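Local structure of EchA16_2 (Mycobacterium avium subsp. paratuberculosis, 3QYR) at residues D46-D51 and L90-I95; V55-G60 and Q181-A186; S12-R17 and D51-V56. The protein probably catalyses the reversible hydration of 2-enoyl-CoA thioesters to 3-hydroxyacyl-CoA. All coordinates share one frame; numbering follows the deposited sequence.

Contact 1: D46-D51 and L90-I95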
loop_
_atom_site.group_PDB
_atom_site.type_symbol
_atom_site.label_atom_id
_atom_site.label_comp_id
_atom_site.label_asym_id
_atom_site.label_seq_id
_atom_site.Cartn_x
_atom_site.Cartn_y
_atom_site.Cartn_z
ATOM N N ASP A 46 1.956 7.179 -30.998
ATOM C CA ASP A 46 1.662 8.300 -31.888
ATOM C C ASP A 46 0.323 8.990 -31.567
ATOM O O ASP A 46 0.249 10.212 -31.550
ATOM C CB ASP A 46 1.668 7.829 -33.367
ATOM C CG ASP A 46 3.046 7.327 -33.821
ATOM O OD1 ASP A 46 4.031 7.625 -33.115
ATOM O OD2 ASP A 46 3.160 6.633 -34.872
ATOM N N ALA A 47 -0.720 8.195 -31.314
ATOM C CA ALA A 47 -2.048 8.723 -31.046
ATOM C C ALA A 47 -2.053 9.699 -29.866
ATOM O O ALA A 47 -2.746 10.731 -29.879
ATOM C CB ALA A 47 -3.018 7.611 -30.818
ATOM N N GLU A 48 -1.277 9.392 -28.844
ATOM C CA GLU A 48 -1.176 10.307 -27.713
ATOM C C GLU A 48 -0.605 11.667 -28.141
ATOM O O GLU A 48 -1.050 12.682 -27.639
ATOM C CB GLU A 48 -0.331 9.709 -26.587
ATOM C CG GLU A 48 -0.205 10.581 -25.311
ATOM C CD GLU A 48 -1.499 10.749 -24.522
ATOM O OE1 GLU A 48 -2.448 9.962 -24.691
ATOM O OE2 GLU A 48 -1.558 11.680 -23.693
ATOM N N THR A 49 0.363 11.690 -29.054
ATOM C CA THR A 49 0.964 12.955 -29.467
ATOM C C THR A 49 0.221 13.620 -30.642
ATOM O O THR A 49 0.474 14.757 -30.962
ATOM C CB THR A 49 2.525 12.816 -29.784
ATOM O OG1 THR A 49 2.775 11.732 -30.691
ATOM C CG2 THR A 49 3.329 12.569 -28.519
ATOM N N ASP A 50 -0.700 12.924 -31.290
ATOM C CA ASP A 50 -1.374 13.504 -32.457
ATOM C C ASP A 50 -2.552 14.393 -32.052
ATOM O O ASP A 50 -3.528 13.936 -31.437
ATOM C CB ASP A 50 -1.842 12.409 -33.391
ATOM C CG ASP A 50 -2.259 12.930 -34.754
ATOM O OD1 ASP A 50 -2.905 13.996 -34.864
ATOM O OD2 ASP A 50 -1.971 12.207 -35.722
ATOM N N ASP A 51 -2.448 15.659 -32.432
ATOM C CA ASP A 51 -3.445 16.674 -32.067
ATOM C C ASP A 51 -4.793 16.496 -32.812
ATOM O O ASP A 51 -5.794 17.113 -32.441
ATOM C CB ASP A 51 -2.854 18.116 -32.253
ATOM C CG ASP A 51 -2.069 18.625 -31.011
ATOM O OD1 ASP A 51 -1.599 17.837 -30.149
ATOM O OD2 ASP A 51 -1.941 19.851 -30.885
ATOM N N LEU A 90 -0.852 6.619 -21.804
ATOM C CA LEU A 90 -1.787 7.447 -22.546
ATOM C C LEU A 90 -2.701 8.243 -21.618
ATOM O O LEU A 90 -3.044 7.766 -20.526
ATOM C CB LEU A 90 -2.665 6.564 -23.427
ATOM C CG LEU A 90 -1.878 5.745 -24.439
ATOM C CD1 LEU A 90 -2.801 4.975 -25.428
ATOM C CD2 LEU A 90 -0.931 6.659 -25.184
ATOM N N THR A 91 -3.112 9.429 -22.086
ATOM C CA THR A 91 -4.126 10.257 -21.414
ATOM C C THR A 91 -5.435 10.318 -22.211
ATOM O O THR A 91 -6.393 10.934 -21.753
ATOM C CB THR A 91 -3.644 11.738 -21.161
ATOM O OG1 THR A 91 -3.547 12.451 -22.413
ATOM C CG2 THR A 91 -2.273 11.792 -20.428
ATOM N N LYS A 92 -5.480 9.696 -23.386
ATOM C CA LYS A 92 -6.703 9.606 -24.175
ATOM C C LYS A 92 -7.313 8.211 -24.009
ATOM O O LYS A 92 -6.595 7.223 -23.927
ATOM C CB LYS A 92 -6.401 9.891 -25.647
ATOM C CG LYS A 92 -5.776 11.269 -25.886
ATOM C CD LYS A 92 -5.263 11.452 -27.309
ATOM C CE LYS A 92 -4.510 12.783 -27.493
ATOM N NZ LYS A 92 -3.835 12.926 -28.833
ATOM N N PRO A 93 -8.643 8.124 -23.922
ATOM C CA PRO A 93 -9.272 6.863 -23.667
ATOM C C PRO A 93 -9.131 5.918 -24.857
ATOM O O PRO A 93 -9.070 6.380 -25.987
ATOM C CB PRO A 93 -10.732 7.235 -23.454
ATOM C CG PRO A 93 -10.895 8.468 -24.127
ATOM C CD PRO A 93 -9.624 9.191 -24.072
ATOM N N VAL A 94 -9.026 4.616 -24.564
ATOM C CA VAL A 94 -8.902 3.572 -25.548
ATOM C C VAL A 94 -10.051 2.611 -25.271
ATOM O O VAL A 94 -10.177 2.066 -24.161
ATOM C CB VAL A 94 -7.562 2.854 -25.433
ATOM C CG1 VAL A 94 -7.467 1.709 -26.468
ATOM C CG2 VAL A 94 -6.405 3.857 -25.611
ATOM N N ILE A 95 -10.916 2.463 -26.280
ATOM C CA ILE A 95 -12.084 1.611 -26.212
ATOM C C ILE A 95 -11.731 0.377 -26.971
ATOM O O ILE A 95 -11.313 0.477 -28.116
ATOM C CB ILE A 95 -13.245 2.261 -26.931
ATOM C CG1 ILE A 95 -13.634 3.569 -26.244
ATOM C CG2 ILE A 95 -14.430 1.272 -27.045
ATOM C CD1 ILE A 95 -14.481 4.486 -27.128
HETATM O O HOH W 1 -2.396 15.386 -28.577
#
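Lys-92 reaches from the segment before strand 94-98 to the C-terminal end of helix 34-49. Its CB and CG pass Glu-48 OE1, with CG 3.8 Å from that oxygen. The chain is extended beyond CG. CD lies 3.7 Å from Ala-47 O, and CE is about equally near Ala-47 O and Glu-48 O. At the tip, NZ donates to Ala-47 O at 2.7 Å, in the plane of that carbonyl. It also makes a weak bond to Glu-48 O. A water accepts from NZ and donates to Asp-51 OD1. Val-53 O is a further acceptor of NZ. The lysine tip thus binds backbone carbonyls at the end of the helix. It ties helix 34-49, which lies between strands 18-23 and 55-60 in the chain, to the lead-in of the neighbouring strand 94-98 of the crotonase-like core. The positive charge would probably offset the negative end of the helix dipole.

Glu-48 reaches the other way. CG is anti to the backbone N (chi1 -178°), and the chain bends at chi2. CB rests on Leu-90 CD2 at 3.4 Å. OE1 takes the backbone N-H of Thr-91 at 2.7 Å, from above the carboxylate plane, and a weak bond from Lys-92 N. OE2 accepts from Thr-91 OG1. Arg-202 of helix 198-234 touches the side chains of Thr-91 and Lys-92.

Contact 2: V55-G60 and Q181-A186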
loop_
_atom_site.group_PDB
_atom_site.type_symbol
_atom_site.label_atom_id
_atom_site.label_comp_id
_atom_site.label_asym_id
_atom_site.label_seq_id
_atom_site.Cartn_x
_atom_site.Cartn_y
_atom_site.Cartn_z
ATOM N N VAL A 55 -9.789 10.250 -29.099
ATOM C CA VAL A 55 -10.199 8.923 -28.632
ATOM C C VAL A 55 -9.658 7.860 -29.582
ATOM O O VAL A 55 -9.580 8.104 -30.795
ATOM C CB VAL A 55 -11.717 8.823 -28.550
ATOM C CG1 VAL A 55 -12.186 7.321 -28.485
ATOM C CG2 VAL A 55 -12.211 9.608 -27.335
ATOM N N VAL A 56 -9.236 6.722 -29.018
ATOM C CA VAL A 56 -8.715 5.599 -29.796
ATOM C C VAL A 56 -9.641 4.392 -29.623
ATOM O O VAL A 56 -10.140 4.148 -28.525
ATOM C CB VAL A 56 -7.279 5.204 -29.356
ATOM C CG1 VAL A 56 -6.863 3.879 -30.012
ATOM C CG2 VAL A 56 -6.284 6.313 -29.690
ATOM N N ILE A 57 -9.890 3.660 -30.708
ATOM C CA ILE A 57 -10.666 2.429 -30.652
ATOM C C ILE A 57 -9.759 1.332 -31.175
ATOM O O ILE A 57 -9.203 1.502 -32.242
ATOM C CB ILE A 57 -11.927 2.468 -31.574
ATOM C CG1 ILE A 57 -12.985 3.435 -31.037
ATOM C CG2 ILE A 57 -12.525 1.058 -31.748
ATOM C CD1 ILE A 57 -14.202 3.626 -31.970
ATOM N N ILE A 58 -9.616 0.214 -30.460
ATOM C CA ILE A 58 -8.867 -0.908 -31.002
ATOM C C ILE A 58 -9.821 -2.052 -31.241
ATOM O O ILE A 58 -10.786 -2.215 -30.506
ATOM C CB ILE A 58 -7.640 -1.333 -30.138
ATOM C CG1 ILE A 58 -8.028 -2.114 -28.878
ATOM C CG2 ILE A 58 -6.744 -0.103 -29.821
ATOM C CD1 ILE A 58 -6.757 -2.605 -28.068
ATOM N N THR A 59 -9.585 -2.794 -32.320
ATOM C CA THR A 59 -10.446 -3.904 -32.714
ATOM C C THR A 59 -9.629 -4.806 -33.608
ATOM O O THR A 59 -8.461 -4.488 -33.906
ATOM C CB THR A 59 -11.726 -3.422 -33.470
ATOM O OG1 THR A 59 -12.670 -4.503 -33.563
ATOM C CG2 THR A 59 -11.393 -2.911 -34.853
ATOM N N GLY A 60 -10.250 -5.905 -34.039
ATOM C CA GLY A 60 -9.599 -6.880 -34.921
ATOM C C GLY A 60 -10.372 -7.215 -36.184
ATOM O O GLY A 60 -11.603 -7.048 -36.256
ATOM N N GLN A 181 -23.368 -4.566 -35.200
ATOM C CA GLN A 181 -23.462 -3.277 -34.526
ATOM C C GLN A 181 -22.169 -2.910 -33.766
ATOM O O GLN A 181 -22.082 -1.811 -33.208
ATOM C CB GLN A 181 -24.642 -3.277 -33.549
ATOM C CG GLN A 181 -26.045 -3.500 -34.188
ATOM C CD GLN A 181 -27.188 -3.445 -33.145
ATOM O OE1 GLN A 181 -27.105 -2.677 -32.174
ATOM N NE2 GLN A 181 -28.236 -4.263 -33.331
ATOM N N LEU A 182 -21.168 -3.803 -33.759
ATOM C CA LEU A 182 -20.033 -3.634 -32.841
ATOM C C LEU A 182 -19.354 -2.274 -32.977
ATOM O O LEU A 182 -19.215 -1.551 -31.984
ATOM C CB LEU A 182 -18.995 -4.744 -32.977
ATOM C CG LEU A 182 -17.731 -4.559 -32.114
ATOM C CD1 LEU A 182 -18.044 -4.476 -30.633
ATOM C CD2 LEU A 182 -16.719 -5.677 -32.367
ATOM N N LEU A 183 -18.930 -1.913 -34.190
ATOM C CA LEU A 183 -18.224 -0.655 -34.356
ATOM C C LEU A 183 -19.143 0.544 -34.143
ATOM O O LEU A 183 -18.730 1.542 -33.552
ATOM C CB LEU A 183 -17.499 -0.601 -35.697
ATOM C CG LEU A 183 -16.174 -1.390 -35.623
ATOM C CD1 LEU A 183 -15.490 -1.382 -36.947
ATOM C CD2 LEU A 183 -15.247 -0.817 -34.596
ATOM N N GLY A 184 -20.394 0.432 -34.585
ATOM C CA GLY A 184 -21.411 1.432 -34.294
ATOM C C GLY A 184 -21.489 1.772 -32.810
ATOM O O GLY A 184 -21.639 2.928 -32.429
ATOM N N ALA A 185 -21.366 0.759 -31.965
ATOM C CA ALA A 185 -21.538 0.953 -30.534
ATOM C C ALA A 185 -20.266 1.599 -29.926
ATOM O O ALA A 185 -20.362 2.461 -29.037
ATOM C CB ALA A 185 -21.929 -0.353 -29.862
ATOM N N ALA A 186 -19.101 1.231 -30.444
ATOM C CA ALA A 186 -17.851 1.830 -30.011
ATOM C C ALA A 186 -17.735 3.314 -30.427
ATOM O O ALA A 186 -17.301 4.157 -29.640
ATOM C CB ALA A 186 -16.665 1.024 -30.586
#
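Ile-57 and Ala-186 make the closest approach between strand 55-60 and the first turns of helix 182-195. Ile-57 CD1 lies 3.8 Å from Ala-186 CB and is almost as near the carbonyl carbon of Ala-186. In Ile-57, CG1 is anti to the carbonyl carbon (chi1 -70°) and CG2 is anti to the backbone N. This rotamer sends CG1 and CD1 to Ala-186 and the CG2 methyl to Leu-183, whose CD2 is 4.4 Å from CG2.

The CA-CB bond of Leu-183 does not aim at the strand, but its end comes nearer. Its CD2 methyl also lies 4.4 Å from Thr-59 CG2, so one leucine methyl touches two strand residues. Thr-59 has OG1 anti to the backbone N (chi1 -167°). Its OG1 lies 4.4 Å from Leu-182 CD2. That hydroxyl is hydrogen-bonded to Ala-97 O on the next strand.

Ile-57 and Thr-59 alternate with Val-56 and Ile-58, whose side chains pack on helix 34-49. Strand 55-60 is thus covered by helices on both faces. This is the layered alpha/beta build of the crotonase fold. Segments 55-60 and 182-186 run nearly antiparallel, at 162°. Their axes are 10.4 Å apart at the closest point, a usual distance for a helix on a sheet.

No hydrogen bond joins the two segments. The methyl contacts are mostly at 4.4 Å, and the buried area is a modest 186 Å². The chemistry implies nonpolar packing, with the one polar side-chain group of the contact, Thr-59 OG1, satisfied inside the sheet.

Contact 3: S12-R17 and D51-V56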
loop_
_atom_site.group_PDB
_atom_site.type_symbol
_atom_site.label_atom_id
_atom_site.label_comp_id
_atom_site.label_asym_id
_atom_site.label_seq_id
_atom_site.Cartn_x
_atom_site.Cartn_y
_atom_site.Cartn_z
ATOM N N SER A 12 -4.993 1.694 -39.754
ATOM C CA SER A 12 -5.251 2.897 -38.973
ATOM C C SER A 12 -6.170 3.803 -39.769
ATOM O O SER A 12 -5.899 4.079 -40.932
ATOM C CB SER A 12 -3.940 3.629 -38.678
ATOM O OG SER A 12 -4.184 4.876 -38.020
ATOM N N ASN A 13 -7.260 4.256 -39.156
ATOM C CA ASN A 13 -8.131 5.244 -39.786
ATOM C C ASN A 13 -8.658 6.227 -38.763
ATOM O O ASN A 13 -8.909 5.859 -37.618
ATOM C CB ASN A 13 -9.302 4.568 -40.495
ATOM C CG ASN A 13 -10.129 5.562 -41.346
ATOM O OD1 ASN A 13 -9.632 6.095 -42.337
ATOM N ND2 ASN A 13 -11.381 5.820 -40.936
ATOM N N THR A 14 -8.843 7.468 -39.200
ATOM C CA THR A 14 -9.104 8.586 -38.321
ATOM C C THR A 14 -10.269 9.399 -38.868
ATOM O O THR A 14 -10.190 9.963 -39.926
ATOM C CB THR A 14 -7.860 9.496 -38.172
ATOM O OG1 THR A 14 -6.705 8.692 -37.874
ATOM C CG2 THR A 14 -8.080 10.488 -37.049
ATOM N N GLU A 15 -11.337 9.468 -38.095
ATOM C CA GLU A 15 -12.605 10.044 -38.504
ATOM C C GLU A 15 -13.081 10.915 -37.333
ATOM O O GLU A 15 -13.410 10.415 -36.259
ATOM C CB GLU A 15 -13.579 8.871 -38.754
ATOM C CG GLU A 15 -14.706 9.116 -39.705
ATOM C CD GLU A 15 -15.719 7.936 -39.801
ATOM O OE1 GLU A 15 -15.454 6.799 -39.329
ATOM O OE2 GLU A 15 -16.811 8.153 -40.368
ATOM N N GLU A 16 -13.062 12.230 -37.540
ATOM C CA GLU A 16 -13.618 13.202 -36.581
ATOM C C GLU A 16 -13.078 12.977 -35.185
ATOM O O GLU A 16 -13.822 12.719 -34.241
ATOM C CB GLU A 16 -15.136 13.135 -36.588
ATOM C CG GLU A 16 -15.756 13.278 -37.993
ATOM C CD GLU A 16 -15.498 14.639 -38.637
ATOM O OE1 GLU A 16 -15.080 15.579 -37.947
ATOM O OE2 GLU A 16 -15.743 14.784 -39.846
ATOM N N ARG A 17 -11.754 13.024 -35.082
ATOM C CA ARG A 17 -11.040 12.961 -33.794
ATOM C C ARG A 17 -11.024 11.573 -33.135
ATOM O O ARG A 17 -10.507 11.429 -32.033
ATOM C CB ARG A 17 -11.564 14.054 -32.828
ATOM C CG ARG A 17 -11.737 15.429 -33.531
ATOM C CD ARG A 17 -11.698 16.642 -32.590
ATOM N NE ARG A 17 -10.566 16.605 -31.652
ATOM C CZ ARG A 17 -9.295 16.933 -31.941
ATOM N NH1 ARG A 17 -8.930 17.345 -33.158
ATOM N NH2 ARG A 17 -8.373 16.835 -30.986
ATOM N N ASP A 51 -2.448 15.659 -32.432
ATOM C CA ASP A 51 -3.445 16.674 -32.067
ATOM C C ASP A 51 -4.793 16.496 -32.812
ATOM O O ASP A 51 -5.794 17.113 -32.441
ATOM C CB ASP A 51 -2.854 18.116 -32.253
ATOM C CG ASP A 51 -2.069 18.625 -31.011
ATOM O OD1 ASP A 51 -1.599 17.837 -30.149
ATOM O OD2 ASP A 51 -1.941 19.851 -30.885
ATOM N N ASP A 52 -4.827 15.636 -33.825
ATOM C CA ASP A 52 -6.084 15.268 -34.484
ATOM C C ASP A 52 -6.900 14.137 -33.808
ATOM O O ASP A 52 -7.949 13.781 -34.301
ATOM C CB ASP A 52 -5.812 14.857 -35.940
ATOM C CG ASP A 52 -5.219 15.982 -36.779
ATOM O OD1 ASP A 52 -5.601 17.158 -36.584
ATOM O OD2 ASP A 52 -4.364 15.666 -37.633
ATOM N N VAL A 53 -6.439 13.599 -32.684
ATOM C CA VAL A 53 -7.057 12.432 -32.063
ATOM C C VAL A 53 -7.446 12.725 -30.615
ATOM O O VAL A 53 -6.613 13.167 -29.824
ATOM C CB VAL A 53 -6.082 11.237 -32.071
ATOM C CG1 VAL A 53 -6.687 10.052 -31.383
ATOM C CG2 VAL A 53 -5.658 10.887 -33.477
ATOM N N ASP A 54 -8.707 12.469 -30.266
ATOM C CA ASP A 54 -9.175 12.582 -28.882
ATOM C C ASP A 54 -9.436 11.226 -28.265
ATOM O O ASP A 54 -9.397 11.087 -27.041
ATOM C CB ASP A 54 -10.499 13.362 -28.798
ATOM C CG ASP A 54 -10.345 14.865 -29.004
ATOM O OD1 ASP A 54 -9.250 15.415 -28.751
ATOM O OD2 ASP A 54 -11.350 15.497 -29.425
ATOM N N VAL A 55 -9.789 10.250 -29.099
ATOM C CA VAL A 55 -10.199 8.923 -28.632
ATOM C C VAL A 55 -9.658 7.860 -29.582
ATOM O O VAL A 55 -9.580 8.104 -30.795
ATOM C CB VAL A 55 -11.717 8.823 -28.550
ATOM C CG1 VAL A 55 -12.186 7.321 -28.485
ATOM C CG2 VAL A 55 -12.211 9.608 -27.335
ATOM N N VAL A 56 -9.236 6.722 -29.018
ATOM C CA VAL A 56 -8.715 5.599 -29.796
ATOM C C VAL A 56 -9.641 4.392 -29.623
ATOM O O VAL A 56 -10.140 4.148 -28.525
ATOM C CB VAL A 56 -7.279 5.204 -29.356
ATOM C CG1 VAL A 56 -6.863 3.879 -30.012
ATOM C CG2 VAL A 56 -6.284 6.313 -29.690
HETATM O O HOH W 2 -9.539 13.991 -36.931
#
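Arg-17 and Asp-54 form the tight part of this contact. The guanidinium forms a salt bridge side-on with the carboxylate. NE donates to Asp-54 OD2 at 2.6 Å and NH2 to Asp-54 OD1 at 2.8 Å. Both oxygens lie near the guanidinium plane, but each is met from above the carboxylate plane, as the two planes are 63° apart. The arginine chain bends at chi3 (48°), which helps bring the edge of the group to Asp-54 and Asp-51 O. Its far end is used too: NH1 and NH2 both donate to Asp-51 O. Asp-52 O lies over one face, offset toward the rim.

The backbone adds to the grip. Arg-17 O accepts from Asp-54 N at 2.7 Å, on a lone pair, and from Val-55 N at 3.2 Å. Arg-17 CA makes a CA-H...O contact with Asp-52 O. The turn between strands 10-15 and 18-23 of this beta hairpin is thereby fixed to the loop leading into strand 55-60.

The Thr-14 side is looser. Its CG2 methyl is 4.3 Å from Val-53 CG2, and its hydroxyl binds Arg-19. A water bridges Arg-17 N and Asp-52 O, and Asp-52 is exposed.

Asp-54 OD1 also has a salt bridge to Arg-202 of helix 198-234. One carboxylate thus serves two arginines, which would probably favour its ionised form and offset part of their positive charge.

Overall arrangement
From the N terminus, strand 10-15 leads to the turn that contact 3 fastens to the approach of strand 55-60, closing a loop that contains strand 18-23 and helix 34-49. Contact 1 starts inside that loop, at the end of the helix, and ends beyond it at residues 90-95. Contacts 1 and 3 therefore cross, and they share Asp-51. Contact 2 closes the longest loop, from strand 55-60 to helix 182-195. It also crosses contact 1, and overlaps contact 3 at Val-55 and Val-56. Strands 55-60 and 94-98 are neighbours in the six-stranded sheet. Together the contacts tie that sheet to helices 34-49 and 182-195 and to the N-terminal hairpin.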